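Local structure of putative zinc protease (Bordetella pertussis, 3IH6) at residues E[22-27]-E[88-93]; E[28-33]-E[75-80]. The protein probably cleaves proteins as a zinc-dependent M16-family peptidase, of which this fragment holds part of an inactive domain. One frame throughout, in Å; residues are numbered along the deposited sequence.

How the interactions relate
Interactions 1 and 2 share strand 26-32. Segments 22-27 and 28-33 follow each other directly in sequence, yet the two contacts lie about 20 Å apart, centre to centre. They sit toward different ends of the strand. Interaction 1 pairs its start with the adjacent strand 84-90. Interaction 2 skips that neighbour and reaches the end of strand 71-77, which precedes 84-90 in the chain, and the residues after it. One antiparallel sheet therefore contains both. Interaction 1 is mainly backbone pairing, and interaction 2 is mainly side-chain packing. Both also touch a second subunit. Both fall in the M16 inactive domain, and neither contact holds a metal or ligand among its own residues.

Interaction 1 (E[22-27]-E[88-93]); sequences GGTPLV and GAQLQP
Gln-90 extends from the sheet on the same face as Leu-26. Gln-90 CB lies 4.1 Å from Leu-26 CD2. Gln-90 CG is anti to the backbone N (chi1 -153°) and meets Thr-24 CG2 at 3.4 Å. The rest of the chain is extended, so the amide is carried past Thr-24, with Gln-90 NE2 4.2 Å from Thr-24 CG2. The Thr-24 and Gln-90 side chains cross obliquely. The Thr-24 methyl is anti to its own backbone N and also packs on the carbonyl O of Leu-91. Tyr-4 of strand 2-6 touches Leu-26 and Gln-90, and Phe-159 of a second subunit packs on Leu-26.

The backbone is an antiparallel ladder between strands 26-32 and 84-90 of the antiparallel sheet of this M16-family domain. Val-27 and Ala-89 form a hydrogen-bonded pair. Ala-89 N gives a 2.9 Å bond to Val-27 O, from above the carbonyl plane. Val-27 N bonds Ala-89 O at 3.1 Å, nearly along the C=O axis. Leu-26 and Gln-90 form the non-hydrogen-bonded pair. Past the strand ends, Leu-91 N bonds Pro-25 O at 2.7 Å, in the carbonyl plane.

Val-27 and Ala-89 point to the other face. Val-27 CG2 touches Leu-91 CD1 at 4.2 Å, and Gln-97 of helix 97-109 packs on Val-27 and Leu-91. Further along, Pro-93 CG lies 3.1 Å from Gly-23 O.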
ATOM      1  N   GLY E  22     -27.863  19.890 -10.449  1.00 30.95           N
ATOM      2  CA  GLY E  22     -26.429  20.116 -10.264  1.00 30.57           C
ATOM      3  C   GLY E  22     -25.688  18.880  -9.794  1.00 30.80           C
ATOM      4  O   GLY E  22     -25.955  17.772 -10.267  1.00 30.90           O
ATOM      5  N   GLY E  23     -24.755  19.082  -8.858  1.00 30.86           N
ATOM      6  CA  GLY E  23     -23.911  18.021  -8.310  1.00 30.34           C
ATOM      7  C   GLY E  23     -24.254  17.698  -6.867  1.00 30.37           C
ATOM      8  O   GLY E  23     -25.426  17.485  -6.534  1.00 31.72           O
ATOM      9  N   THR E  24     -23.254  17.642  -5.994  1.00 29.19           N
ATOM     10  CA  THR E  24     -23.525  17.251  -4.621  1.00 28.21           C
ATOM     11  C   THR E  24     -23.177  18.345  -3.616  1.00 26.82           C
ATOM     12  O   THR E  24     -21.999  18.606  -3.356  1.00 27.32           O
ATOM     13  CB  THR E  24     -22.808  15.944  -4.256  1.00 28.46           C
ATOM     14  OG1 THR E  24     -23.381  14.865  -5.005  1.00 30.41           O
ATOM     15  CG2 THR E  24     -22.934  15.647  -2.778  1.00 29.07           C
ATOM     16  N   PRO E  25     -24.208  18.986  -3.041  1.00 25.15           N
ATOM     17  CA  PRO E  25     -23.939  19.915  -1.942  1.00 23.77           C
ATOM     18  C   PRO E  25     -23.440  19.195  -0.683  1.00 22.24           C
ATOM     19  O   PRO E  25     -23.746  18.028  -0.464  1.00 20.99           O
ATOM     20  CB  PRO E  25     -25.295  20.583  -1.710  1.00 23.27           C
ATOM     21  CG  PRO E  25     -26.025  20.394  -3.005  1.00 23.90           C
ATOM     22  CD  PRO E  25     -25.621  19.030  -3.450  1.00 24.65           C
ATOM     23  N   LEU E  26     -22.618  19.896   0.085  1.00 21.90           N
ATOM     24  CA  LEU E  26     -22.130  19.432   1.358  1.00 22.31           C
ATOM     25  C   LEU E  26     -22.359  20.521   2.364  1.00 22.09           C
ATOM     26  O   LEU E  26     -22.175  21.693   2.052  1.00 22.53           O
ATOM     27  CB  LEU E  26     -20.630  19.096   1.284  1.00 22.94           C
ATOM     28  CG  LEU E  26     -20.341  17.821   0.485  1.00 24.53           C
ATOM     29  CD1 LEU E  26     -19.305  18.062  -0.605  1.00 25.41           C
ATOM     30  CD2 LEU E  26     -19.987  16.644   1.391  1.00 27.13           C
ATOM     31  N   VAL E  27     -22.802  20.136   3.555  1.00 21.73           N
ATOM     32  CA  VAL E  27     -22.829  21.040   4.692  1.00 22.08           C
ATOM     33  C   VAL E  27     -21.931  20.473   5.755  1.00 22.73           C
ATOM     34  O   VAL E  27     -21.633  19.264   5.742  1.00 22.35           O
ATOM     35  CB  VAL E  27     -24.246  21.302   5.246  1.00 21.87           C
ATOM     36  CG1 VAL E  27     -25.023  22.107   4.230  1.00 22.38           C
ATOM     37  CG2 VAL E  27     -24.970  20.012   5.617  1.00 21.58           C
ATOM     38  N   GLY E  88     -19.814  16.392   8.818  1.00 19.40           N
ATOM     39  CA  GLY E  88     -20.643  16.968   7.769  1.00 19.03           C
ATOM     40  C   GLY E  88     -21.564  15.979   7.129  1.00 19.11           C
ATOM     41  O   GLY E  88     -21.597  14.810   7.508  1.00 19.19           O
ATOM     42  N   ALA E  89     -22.343  16.455   6.167  1.00 18.82           N
ATOM     43  CA  ALA E  89     -23.267  15.584   5.464  1.00 19.25           C
ATOM     44  C   ALA E  89     -23.197  15.881   4.002  1.00 19.71           C
ATOM     45  O   ALA E  89     -22.982  17.027   3.603  1.00 19.45           O
ATOM     46  CB  ALA E  89     -24.729  15.714   5.997  1.00 17.90           C
ATOM     47  N   GLN E  90     -23.369  14.823   3.215  1.00 21.02           N
ATOM     48  CA  GLN E  90     -23.360  14.887   1.779  1.00 22.44           C
ATOM     49  C   GLN E  90     -24.824  14.936   1.339  1.00 23.34           C
ATOM     50  O   GLN E  90     -25.614  14.084   1.741  1.00 23.67           O
ATOM     51  CB  GLN E  90     -22.696  13.604   1.273  1.00 22.60           C
ATOM     52  CG  GLN E  90     -22.025  13.725  -0.067  1.00 26.62           C
ATOM     53  CD  GLN E  90     -21.438  12.402  -0.556  1.00 29.11           C
ATOM     54  OE1 GLN E  90     -21.787  11.325  -0.072  1.00 29.71           O
ATOM     55  NE2 GLN E  90     -20.550  12.488  -1.522  1.00 31.20           N
ATOM     56  N   LEU E  91     -25.184  15.920   0.525  1.00 24.28           N
ATOM     57  CA  LEU E  91     -26.541  16.061   0.035  1.00 25.58           C
ATOM     58  C   LEU E  91     -26.734  15.748  -1.457  1.00 26.75           C
ATOM     59  O   LEU E  91     -25.806  15.763  -2.265  1.00 27.20           O
ATOM     60  CB  LEU E  91     -27.090  17.457   0.359  1.00 25.41           C
ATOM     61  CG  LEU E  91     -27.648  17.713   1.764  1.00 24.70           C
ATOM     62  CD1 LEU E  91     -26.684  17.321   2.871  1.00 26.22           C
ATOM     63  CD2 LEU E  91     -28.048  19.160   1.939  1.00 23.32           C
ATOM     64  N   GLN E  92     -27.976  15.431  -1.783  1.00 27.97           N
ATOM     65  CA  GLN E  92     -28.453  15.221  -3.124  1.00 29.25           C
ATOM     66  C   GLN E  92     -28.971  16.574  -3.536  1.00 29.90           C
ATOM     67  O   GLN E  92     -29.309  17.382  -2.662  1.00 29.60           O
ATOM     68  CB  GLN E  92     -29.637  14.262  -3.032  1.00 29.52           C
ATOM     69  CG  GLN E  92     -30.105  13.604  -4.299  1.00 30.01           C
ATOM     70  CD  GLN E  92     -30.396  12.143  -4.053  1.00 31.13           C
ATOM     71  OE1 GLN E  92     -29.959  11.590  -3.034  1.00 29.34           O
ATOM     72  NE2 GLN E  92     -31.120  11.498  -4.977  1.00 30.75           N
ATOM     73  N   PRO E  93     -29.035  16.839  -4.860  1.00 30.44           N
ATOM     74  CA  PRO E  93     -29.695  18.055  -5.307  1.00 30.74           C
ATOM     75  C   PRO E  93     -31.147  18.012  -4.882  1.00 30.89           C
ATOM     76  O   PRO E  93     -31.792  16.965  -4.998  1.00 31.29           O
ATOM     77  CB  PRO E  93     -29.604  17.968  -6.837  1.00 30.77           C
ATOM     78  CG  PRO E  93     -28.477  17.045  -7.102  1.00 30.67           C
ATOM     79  CD  PRO E  93     -28.497  16.059  -5.992  1.00 30.33           C
TER

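Interaction 2 (E[28-33]-E[75-80])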
ATOM      1  N   ALA E  28     -21.465  21.356   6.640  1.00 22.40           N
ATOM      2  CA  ALA E  28     -20.452  20.997   7.606  1.00 22.62           C
ATOM      3  C   ALA E  28     -20.577  21.782   8.884  1.00 22.91           C
ATOM      4  O   ALA E  28     -20.999  22.946   8.881  1.00 23.09           O
ATOM      5  CB  ALA E  28     -19.037  21.184   7.010  1.00 22.65           C
ATOM      6  N   ALA E  29     -20.186  21.136   9.982  1.00 23.08           N
ATOM      7  CA  ALA E  29     -19.960  21.827  11.242  1.00 22.89           C
ATOM      8  C   ALA E  29     -18.539  21.574  11.815  1.00 22.59           C
ATOM      9  O   ALA E  29     -18.128  20.426  12.032  1.00 22.41           O
ATOM     10  CB  ALA E  29     -21.030  21.463  12.263  1.00 22.57           C
HETATM   11  N   MSE E  30     -17.818  22.665  12.069  1.00 21.17           N
HETATM   12  CA  MSE E  30     -16.465  22.602  12.634  1.00 21.19           C
HETATM   13  C   MSE E  30     -16.419  22.885  14.138  1.00 19.57           C
HETATM   14  O   MSE E  30     -17.061  23.817  14.633  1.00 19.45           O
HETATM   15  CB  MSE E  30     -15.563  23.628  11.937  1.00 21.89           C
HETATM   16  CG  MSE E  30     -14.080  23.310  12.037  1.00 24.41           C
HETATM   17 SE   MSE E  30     -13.698  22.010  10.644  0.50 30.30          SE
HETATM   18  CE  MSE E  30     -14.635  22.951   9.163  1.00 27.71           C
ATOM     19  N   TYR E  31     -15.601  22.099  14.841  1.00 18.45           N
ATOM     20  CA  TYR E  31     -15.387  22.235  16.264  1.00 17.36           C
ATOM     21  C   TYR E  31     -13.872  22.160  16.540  1.00 18.12           C
ATOM     22  O   TYR E  31     -13.090  21.686  15.685  1.00 19.17           O
ATOM     23  CB  TYR E  31     -16.095  21.105  16.997  1.00 16.82           C
ATOM     24  CG  TYR E  31     -17.593  21.058  16.843  1.00 15.88           C
ATOM     25  CD1 TYR E  31     -18.448  21.639  17.811  1.00 15.16           C
ATOM     26  CD2 TYR E  31     -18.172  20.440  15.746  1.00 15.30           C
ATOM     27  CE1 TYR E  31     -19.865  21.593  17.678  1.00 13.14           C
ATOM     28  CE2 TYR E  31     -19.581  20.400  15.590  1.00 16.51           C
ATOM     29  CZ  TYR E  31     -20.419  20.982  16.565  1.00 16.21           C
ATOM     30  OH  TYR E  31     -21.793  20.900  16.397  1.00 15.18           O
ATOM     31  N   HIS E  32     -13.428  22.614  17.704  1.00 17.48           N
ATOM     32  CA  HIS E  32     -12.001  22.449  18.049  1.00 19.83           C
ATOM     33  C   HIS E  32     -11.639  21.246  18.923  1.00 19.52           C
ATOM     34  O   HIS E  32     -12.453  20.788  19.706  1.00 19.73           O
ATOM     35  CB  HIS E  32     -11.335  23.744  18.552  1.00 19.51           C
ATOM     36  CG  HIS E  32     -11.707  24.147  19.947  1.00 20.98           C
ATOM     37  ND1 HIS E  32     -12.641  25.132  20.207  1.00 23.92           N
ATOM     38  CD2 HIS E  32     -11.211  23.773  21.153  1.00 21.38           C
ATOM     39  CE1 HIS E  32     -12.714  25.335  21.517  1.00 23.33           C
ATOM     40  NE2 HIS E  32     -11.856  24.526  22.114  1.00 20.80           N
ATOM     41  N   LEU E  33     -10.414  20.741  18.773  1.00 20.24           N
ATOM     42  CA  LEU E  33      -9.934  19.600  19.573  1.00 20.48           C
ATOM     43  C   LEU E  33      -9.389  20.067  20.912  1.00 20.44           C
ATOM     44  O   LEU E  33      -8.891  21.175  20.990  1.00 21.87           O
ATOM     45  CB  LEU E  33      -8.808  18.843  18.828  1.00 20.78           C
ATOM     46  CG  LEU E  33      -9.149  18.251  17.444  1.00 19.94           C
ATOM     47  CD1 LEU E  33      -7.921  17.741  16.709  1.00 16.94           C
ATOM     48  CD2 LEU E  33     -10.222  17.191  17.532  1.00 18.33           C
ATOM     49  N   PHE E  75     -14.125  13.730  10.922  1.00 18.49           N
ATOM     50  CA  PHE E  75     -12.638  13.625  10.976  1.00 19.90           C
ATOM     51  C   PHE E  75     -12.068  14.460  12.113  1.00 19.75           C
ATOM     52  O   PHE E  75     -12.531  15.564  12.360  1.00 20.06           O
ATOM     53  CB  PHE E  75     -11.964  14.127   9.674  1.00 19.22           C
ATOM     54  CG  PHE E  75     -12.537  13.561   8.419  1.00 20.42           C
ATOM     55  CD1 PHE E  75     -13.524  14.254   7.714  1.00 22.26           C
ATOM     56  CD2 PHE E  75     -12.082  12.343   7.913  1.00 19.30           C
ATOM     57  CE1 PHE E  75     -14.050  13.730   6.520  1.00 20.67           C
ATOM     58  CE2 PHE E  75     -12.616  11.807   6.740  1.00 18.41           C
ATOM     59  CZ  PHE E  75     -13.607  12.504   6.046  1.00 19.37           C
ATOM     60  N   THR E  76     -11.092  13.925  12.832  1.00 20.55           N
ATOM     61  CA  THR E  76     -10.325  14.735  13.759  1.00 20.99           C
ATOM     62  C   THR E  76      -8.981  15.053  13.056  1.00 20.07           C
ATOM     63  O   THR E  76      -8.367  14.189  12.462  1.00 18.96           O
ATOM     64  CB  THR E  76     -10.198  14.106  15.170  1.00 21.30           C
ATOM     65  OG1 THR E  76      -9.640  12.808  15.069  1.00 25.18           O
ATOM     66  CG2 THR E  76     -11.575  13.967  15.854  1.00 21.83           C
HETATM   67  N   MSE E  77      -8.605  16.328  13.059  1.00 19.23           N
HETATM   68  CA  MSE E  77      -7.474  16.804  12.282  1.00 19.96           C
HETATM   69  C   MSE E  77      -6.560  17.592  13.209  1.00 19.75           C
HETATM   70  O   MSE E  77      -6.704  18.816  13.335  1.00 19.72           O
HETATM   71  CB  MSE E  77      -7.944  17.671  11.095  1.00 18.83           C
HETATM   72  CG  MSE E  77      -8.787  16.897  10.054  1.00 22.69           C
HETATM   73 SE   MSE E  77      -9.763  18.019   8.750  0.75 29.37          SE
HETATM   74  CE  MSE E  77     -10.761  19.017  10.039  1.00 28.50           C
ATOM     75  N   ASP E  78      -5.642  16.895  13.871  1.00 19.65           N
ATOM     76  CA  ASP E  78      -4.709  17.569  14.798  1.00 20.38           C
ATOM     77  C   ASP E  78      -3.375  18.033  14.194  1.00 20.46           C
ATOM     78  O   ASP E  78      -2.556  18.607  14.918  1.00 21.15           O
ATOM     79  CB  ASP E  78      -4.456  16.739  16.064  1.00 20.32           C
ATOM     80  CG  ASP E  78      -3.908  17.574  17.222  1.00 24.06           C
ATOM     81  OD1 ASP E  78      -4.330  18.755  17.353  1.00 26.12           O
ATOM     82  OD2 ASP E  78      -3.058  17.056  18.008  1.00 25.32           O
ATOM     83  N   GLN E  79      -3.159  17.803  12.898  1.00 20.01           N
ATOM     84  CA  GLN E  79      -2.008  18.378  12.177  1.00 20.93           C
ATOM     85  C   GLN E  79      -2.213  19.887  11.934  1.00 20.67           C
ATOM     86  O   GLN E  79      -1.265  20.602  11.612  1.00 21.56           O
ATOM     87  CB  GLN E  79      -1.725  17.627  10.844  1.00 20.87           C
ATOM     88  N   LEU E  80      -3.448  20.355  12.094  1.00 19.59           N
ATOM     89  CA  LEU E  80      -3.756  21.785  12.104  1.00 19.09           C
ATOM     90  C   LEU E  80      -3.541  22.382  13.496  1.00 19.27           C
ATOM     91  O   LEU E  80      -3.643  21.700  14.505  1.00 18.70           O
ATOM     92  CB  LEU E  80      -5.228  22.002  11.710  1.00 19.79           C
ATOM     93  CG  LEU E  80      -5.700  21.286  10.449  1.00 18.15           C
ATOM     94  CD1 LEU E  80      -7.221  21.444  10.291  1.00 18.32           C
ATOM     95  CD2 LEU E  80      -4.952  21.925   9.303  1.00 13.50           C
TER
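The antiparallel sheet of this M16 domain places strand 84-90 between strands 26-32 and 71-77, and this contact joins the two outer members of that trio. The CA atoms of Met-30 and Phe-75 are 9.9 Å from each other. The gap narrows to 7.4 Å between Leu-33 CA and Asp-78 CA. The Leu-33 and Met-30 side chains bridge it by van der Waals contact with side chains and backbone of 75-80.

Leu-33 does most of the work. It follows the end of strand 26-32, and its CB points toward the other segment. CG is anti to its own carbonyl carbon (chi1 -59°), and the two methyls part to reach different residues. CD1 fits against the turn after strand 71-77. Leu-33 CD1 lies 3.7 Å from Asp-78 CB. It also touches the backbone at Met-77 O. Asp-78 CG is anti to its backbone N, and the two side chains cross obliquely. Leu-33 CD2 meets Thr-76 CG2 at 3.9 Å, the side chains crossing at about a right angle. Thr-76 CG2 is anti to its carbonyl carbon. Its OG1 takes the crowded position between N and C (chi1 56°) and is hydrogen-bonded to Ser-1 N, at the start of the construct.

The second touch is between two selenomethionines. Met-30 SE lies 4.2 Å from Met-77 CE. CB points to the side in both residues, and the selenium of Met-30 meets the terminal methyl of Met-77. Both also pack on Met-86 of the strand between them.

Helix 39-52 covers the Leu-33 and Thr-76 side, with Phe-41 and Leu-44 against Leu-33 and Ala-48 against Thr-76. Trp-155 and Ile-150 of a second subunit pack on Met-30 and Met-77. Strand 84-90 fills the gap: Tyr-31 is backbone-bonded to Ala-85, and just past the strand ends Leu-33 to Gly-83.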